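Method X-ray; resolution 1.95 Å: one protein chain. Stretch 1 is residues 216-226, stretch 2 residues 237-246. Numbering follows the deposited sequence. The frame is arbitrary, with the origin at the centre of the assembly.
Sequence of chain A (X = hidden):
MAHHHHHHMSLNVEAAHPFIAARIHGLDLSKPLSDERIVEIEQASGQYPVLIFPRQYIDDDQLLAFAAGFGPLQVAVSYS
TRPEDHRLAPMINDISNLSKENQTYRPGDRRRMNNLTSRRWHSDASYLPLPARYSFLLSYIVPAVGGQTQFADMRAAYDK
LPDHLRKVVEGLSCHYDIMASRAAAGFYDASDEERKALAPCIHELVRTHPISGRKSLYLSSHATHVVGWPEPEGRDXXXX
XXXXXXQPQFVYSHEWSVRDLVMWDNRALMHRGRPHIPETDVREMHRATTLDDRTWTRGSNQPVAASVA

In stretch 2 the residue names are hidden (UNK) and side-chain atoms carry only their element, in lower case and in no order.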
# COMPACT_ATOMS: atom_id res chain seq x y z
N SER A 216 18.41 -5.33 8.57
CA SER A 216 17.37 -5.02 7.60
C SER A 216 16.08 -5.71 8.00
O SER A 216 16.07 -6.68 8.76
CB SER A 216 17.79 -5.45 6.18
OG SER A 216 17.84 -6.88 6.07
N LEU A 217 14.97 -5.21 7.45
CA LEU A 217 13.65 -5.79 7.67
C LEU A 217 13.36 -6.88 6.62
O LEU A 217 13.53 -6.66 5.42
CB LEU A 217 12.56 -4.71 7.60
CG LEU A 217 12.57 -3.63 8.69
CD1 LEU A 217 11.60 -2.47 8.41
CD2 LEU A 217 12.25 -4.29 10.04
N TYR A 218 12.90 -8.04 7.08
CA TYR A 218 12.52 -9.12 6.16
C TYR A 218 11.06 -8.95 5.76
O TYR A 218 10.20 -9.79 6.05
CB TYR A 218 12.77 -10.48 6.80
CG TYR A 218 12.92 -11.60 5.79
CD1 TYR A 218 12.67 -11.38 4.44
CD2 TYR A 218 13.33 -12.86 6.19
CE1 TYR A 218 12.83 -12.38 3.51
CE2 TYR A 218 13.49 -13.88 5.26
CZ TYR A 218 13.25 -13.64 3.93
OH TYR A 218 13.40 -14.64 2.99
N LEU A 219 10.79 -7.90 5.00
CA LEU A 219 9.44 -7.66 4.51
C LEU A 219 9.22 -8.41 3.21
O LEU A 219 10.15 -8.67 2.45
CB LEU A 219 9.19 -6.16 4.31
CG LEU A 219 9.40 -5.28 5.55
CD1 LEU A 219 9.01 -3.84 5.26
CD2 LEU A 219 8.61 -5.82 6.74
N SER A 220 7.96 -8.78 2.97
CA SER A 220 7.59 -9.44 1.72
C SER A 220 6.09 -9.56 1.69
O SER A 220 5.45 -9.75 2.73
CB SER A 220 8.24 -10.83 1.60
OG SER A 220 7.99 -11.40 0.34
N SER A 221 5.52 -9.49 0.49
CA SER A 221 4.09 -9.79 0.37
C SER A 221 3.77 -11.18 0.90
O SER A 221 2.60 -11.45 1.21
CB SER A 221 3.65 -9.68 -1.09
OG SER A 221 4.26 -10.71 -1.85
N HIS A 222 4.76 -12.07 0.98
CA HIS A 222 4.54 -13.42 1.48
C HIS A 222 4.34 -13.46 2.99
O HIS A 222 3.77 -14.43 3.48
CB HIS A 222 5.72 -14.32 1.10
CG HIS A 222 6.06 -14.27 -0.36
ND1 HIS A 222 7.34 -14.02 -0.82
CD2 HIS A 222 5.29 -14.44 -1.46
CE1 HIS A 222 7.34 -14.04 -2.14
NE2 HIS A 222 6.11 -14.29 -2.56
N ALA A 223 4.81 -12.45 3.71
CA ALA A 223 4.67 -12.38 5.16
C ALA A 223 3.24 -12.00 5.52
O ALA A 223 2.71 -11.01 5.02
CB ALA A 223 5.66 -11.37 5.75
N THR A 224 2.61 -12.79 6.39
CA THR A 224 1.22 -12.52 6.74
C THR A 224 1.06 -11.85 8.10
O THR A 224 0.29 -10.89 8.21
CB THR A 224 0.39 -13.80 6.68
OG1 THR A 224 0.94 -14.76 7.59
CG2 THR A 224 0.43 -14.36 5.27
N HIS A 225 1.71 -12.37 9.14
CA HIS A 225 1.55 -11.83 10.49
C HIS A 225 2.74 -12.26 11.35
O HIS A 225 3.67 -12.91 10.87
CB HIS A 225 0.20 -12.24 11.11
CG HIS A 225 -0.01 -13.72 11.27
ND1 HIS A 225 -0.05 -14.60 10.21
CD2 HIS A 225 -0.27 -14.46 12.38
CE1 HIS A 225 -0.30 -15.82 10.66
NE2 HIS A 225 -0.44 -15.76 11.97
N VAL A 226 2.69 -11.88 12.62
CA VAL A 226 3.82 -11.99 13.54
C VAL A 226 3.63 -13.24 14.41
O VAL A 226 2.54 -13.44 14.96
CB VAL A 226 3.95 -10.73 14.41
CG1 VAL A 226 5.02 -10.91 15.51
CG2 VAL A 226 4.30 -9.52 13.53
N UNK A 237 1.05 -4.36 12.00
CA UNK A 237 2.47 -4.01 12.07
C UNK A 237 3.12 -4.16 10.71
O UNK A 237 3.86 -3.28 10.26
c UNK A 237 4.72 -4.61 13.13
c UNK A 237 5.45 -5.55 14.11
c UNK A 237 5.04 -3.16 13.49
c UNK A 237 3.21 -4.86 13.11
N UNK A 238 2.83 -5.26 10.01
CA UNK A 238 3.43 -5.45 8.69
C UNK A 238 2.91 -4.43 7.69
O UNK A 238 3.67 -3.98 6.83
c UNK A 238 5.30 -7.69 9.28
c UNK A 238 3.82 -7.97 9.02
c UNK A 238 3.60 -9.39 8.42
c UNK A 238 3.16 -6.87 8.17
N UNK A 239 1.64 -4.03 7.80
CA UNK A 239 1.11 -2.97 6.96
C UNK A 239 1.89 -1.67 7.18
O UNK A 239 2.29 -1.01 6.22
c UNK A 239 -2.25 -0.99 7.19
n UNK A 239 -1.98 -0.64 8.59
c UNK A 239 -1.00 -1.57 6.49
c UNK A 239 -1.29 0.43 8.96
n UNK A 239 -0.78 1.24 8.04
n UNK A 239 -1.08 0.69 10.25
c UNK A 239 -0.38 -2.74 7.26
N UNK A 240 2.09 -1.30 8.44
CA UNK A 240 2.78 -0.05 8.75
C UNK A 240 4.23 -0.10 8.26
O UNK A 240 4.72 0.88 7.69
o UNK A 240 1.10 2.47 10.04
c UNK A 240 2.28 2.74 10.38
c UNK A 240 2.70 0.23 10.25
o UNK A 240 2.70 3.92 10.52
c UNK A 240 3.25 1.59 10.66
N UNK A 241 4.92 -1.22 8.49
CA UNK A 241 6.30 -1.35 8.05
C UNK A 241 6.41 -1.31 6.52
O UNK A 241 7.33 -0.69 5.98
c UNK A 241 7.09 -2.72 10.11
c UNK A 241 8.04 -1.67 10.58
c UNK A 241 7.53 -4.11 10.58
c UNK A 241 6.92 -2.65 8.59
N UNK A 242 5.50 -1.98 5.82
CA UNK A 242 5.59 -2.04 4.36
C UNK A 242 5.34 -0.67 3.73
O UNK A 242 6.04 -0.29 2.78
c UNK A 242 4.60 -3.07 3.82
o UNK A 242 4.92 -4.34 4.38
c UNK A 242 4.71 -3.14 2.31
N UNK A 243 4.37 0.08 4.25
CA UNK A 243 4.18 1.43 3.75
C UNK A 243 5.41 2.28 4.02
O UNK A 243 5.89 3.00 3.13
c UNK A 243 1.58 4.27 4.57
o UNK A 243 1.43 5.50 4.36
c UNK A 243 2.95 2.09 4.37
c UNK A 243 2.78 3.57 3.94
o UNK A 243 0.78 3.60 5.26
N UNK A 244 5.96 2.16 5.22
CA UNK A 244 7.13 2.95 5.58
C UNK A 244 8.32 2.61 4.68
O UNK A 244 8.96 3.50 4.10
c UNK A 244 9.98 2.85 7.42
c UNK A 244 8.67 4.81 7.84
c UNK A 244 11.06 4.88 8.16
c UNK A 244 11.14 3.54 7.77
c UNK A 244 8.74 3.48 7.46
c UNK A 244 7.50 2.74 7.05
c UNK A 244 9.83 5.52 8.19
N UNK A 245 8.59 1.31 4.50
CA UNK A 245 9.80 0.85 3.83
C UNK A 245 9.76 1.03 2.31
O UNK A 245 10.78 0.82 1.65
c UNK A 245 10.06 -0.62 4.17
N UNK A 246 8.60 1.35 1.74
CA UNK A 246 8.51 1.55 0.30
C UNK A 246 8.27 3.01 -0.07
O UNK A 246 7.89 3.30 -1.21
c UNK A 246 7.42 0.63 -0.28
o UNK A 246 6.18 0.85 0.39
c UNK A 246 7.84 -0.84 -0.09

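Position 237 carries four carbons, forked at the second, and a fork there means leucine. One branch tip lies 4.2 Å from Val226 CG2, a loose apolar touch at the end of the strand; with the name Leu237 that tip is CD2.

Position 238 has the same four carbons and the same fork, so it too is leucine. One tip sits 3.6 Å from the backbone N of His225 and 3.9 Å from Ala223 CB: Leu238 CD1 rests against strand backbone as much as against side chain, while the CA-to-CB bonds of Thr224 and His225 point away.

Position 239 shows three carbons, a nitrogen, then a carbon bearing two more nitrogens, the guanidinium of arginine. Arg239 is out of reach of stretch 1.

Position 240 has three carbons, the third carrying two oxygens; a carboxylate at that length is glutamate. Glu240 also stays off stretch 1, and its OE1 takes a salt bridge from Arg239 NH2 at 2.8 Å.

Position 241 again gives four carbons forked at the second, a leucine. Leu241 CD2 meets Leu217 CD1 at 4.2 Å, and its CB lies 4.0 Å from Leu219 CD2.

Position 242 has one carbon carrying an oxygen and a carbon, which makes threonine. Its CA is 4.0 Å from Leu219 CD1. Thr242 OG1 donates to Leu238 O at 2.8 Å, so the hydroxyl is satisfied by its own helix.

Position 243 repeats the three carbons with a terminal pair of oxygens. Glu243 points away from stretch 1, and its OE1 makes a long salt bridge with Arg239 NH1, 4.0 Å.

Position 244 is one carbon followed by a six-carbon ring, hence phenylalanine; Phe244 leaves sideways and makes no contact here.

Position 245 is a single carbon, alanine. Ala245 CB reaches 3.6 Å from Leu219 CD1, a short side chain meeting a long one.

Position 246 has one carbon with an oxygen and a carbon. Thr246 OG1 donates to Thr242 O at 2.7 Å, folding the hydroxyl back onto the preceding turn.

The contact works by apolar packing alone, with no hydrogen bond across it. Leucines at 237, 238 and 241 and the alanine at 245 all point toward stretch 1, a spacing that keeps them on one side of the helix, while the charged residues lie out of reach or point away. Leu219 is the hub opposite the later turn, touching Leu241, Thr242 and Ala245; its CD1 comes within 3.6 Å of Leu241 O. Leu238 plays the matching part from the helix, inserting its tip against the strand.

Stretch 2 237-246: LLRELTEFAT
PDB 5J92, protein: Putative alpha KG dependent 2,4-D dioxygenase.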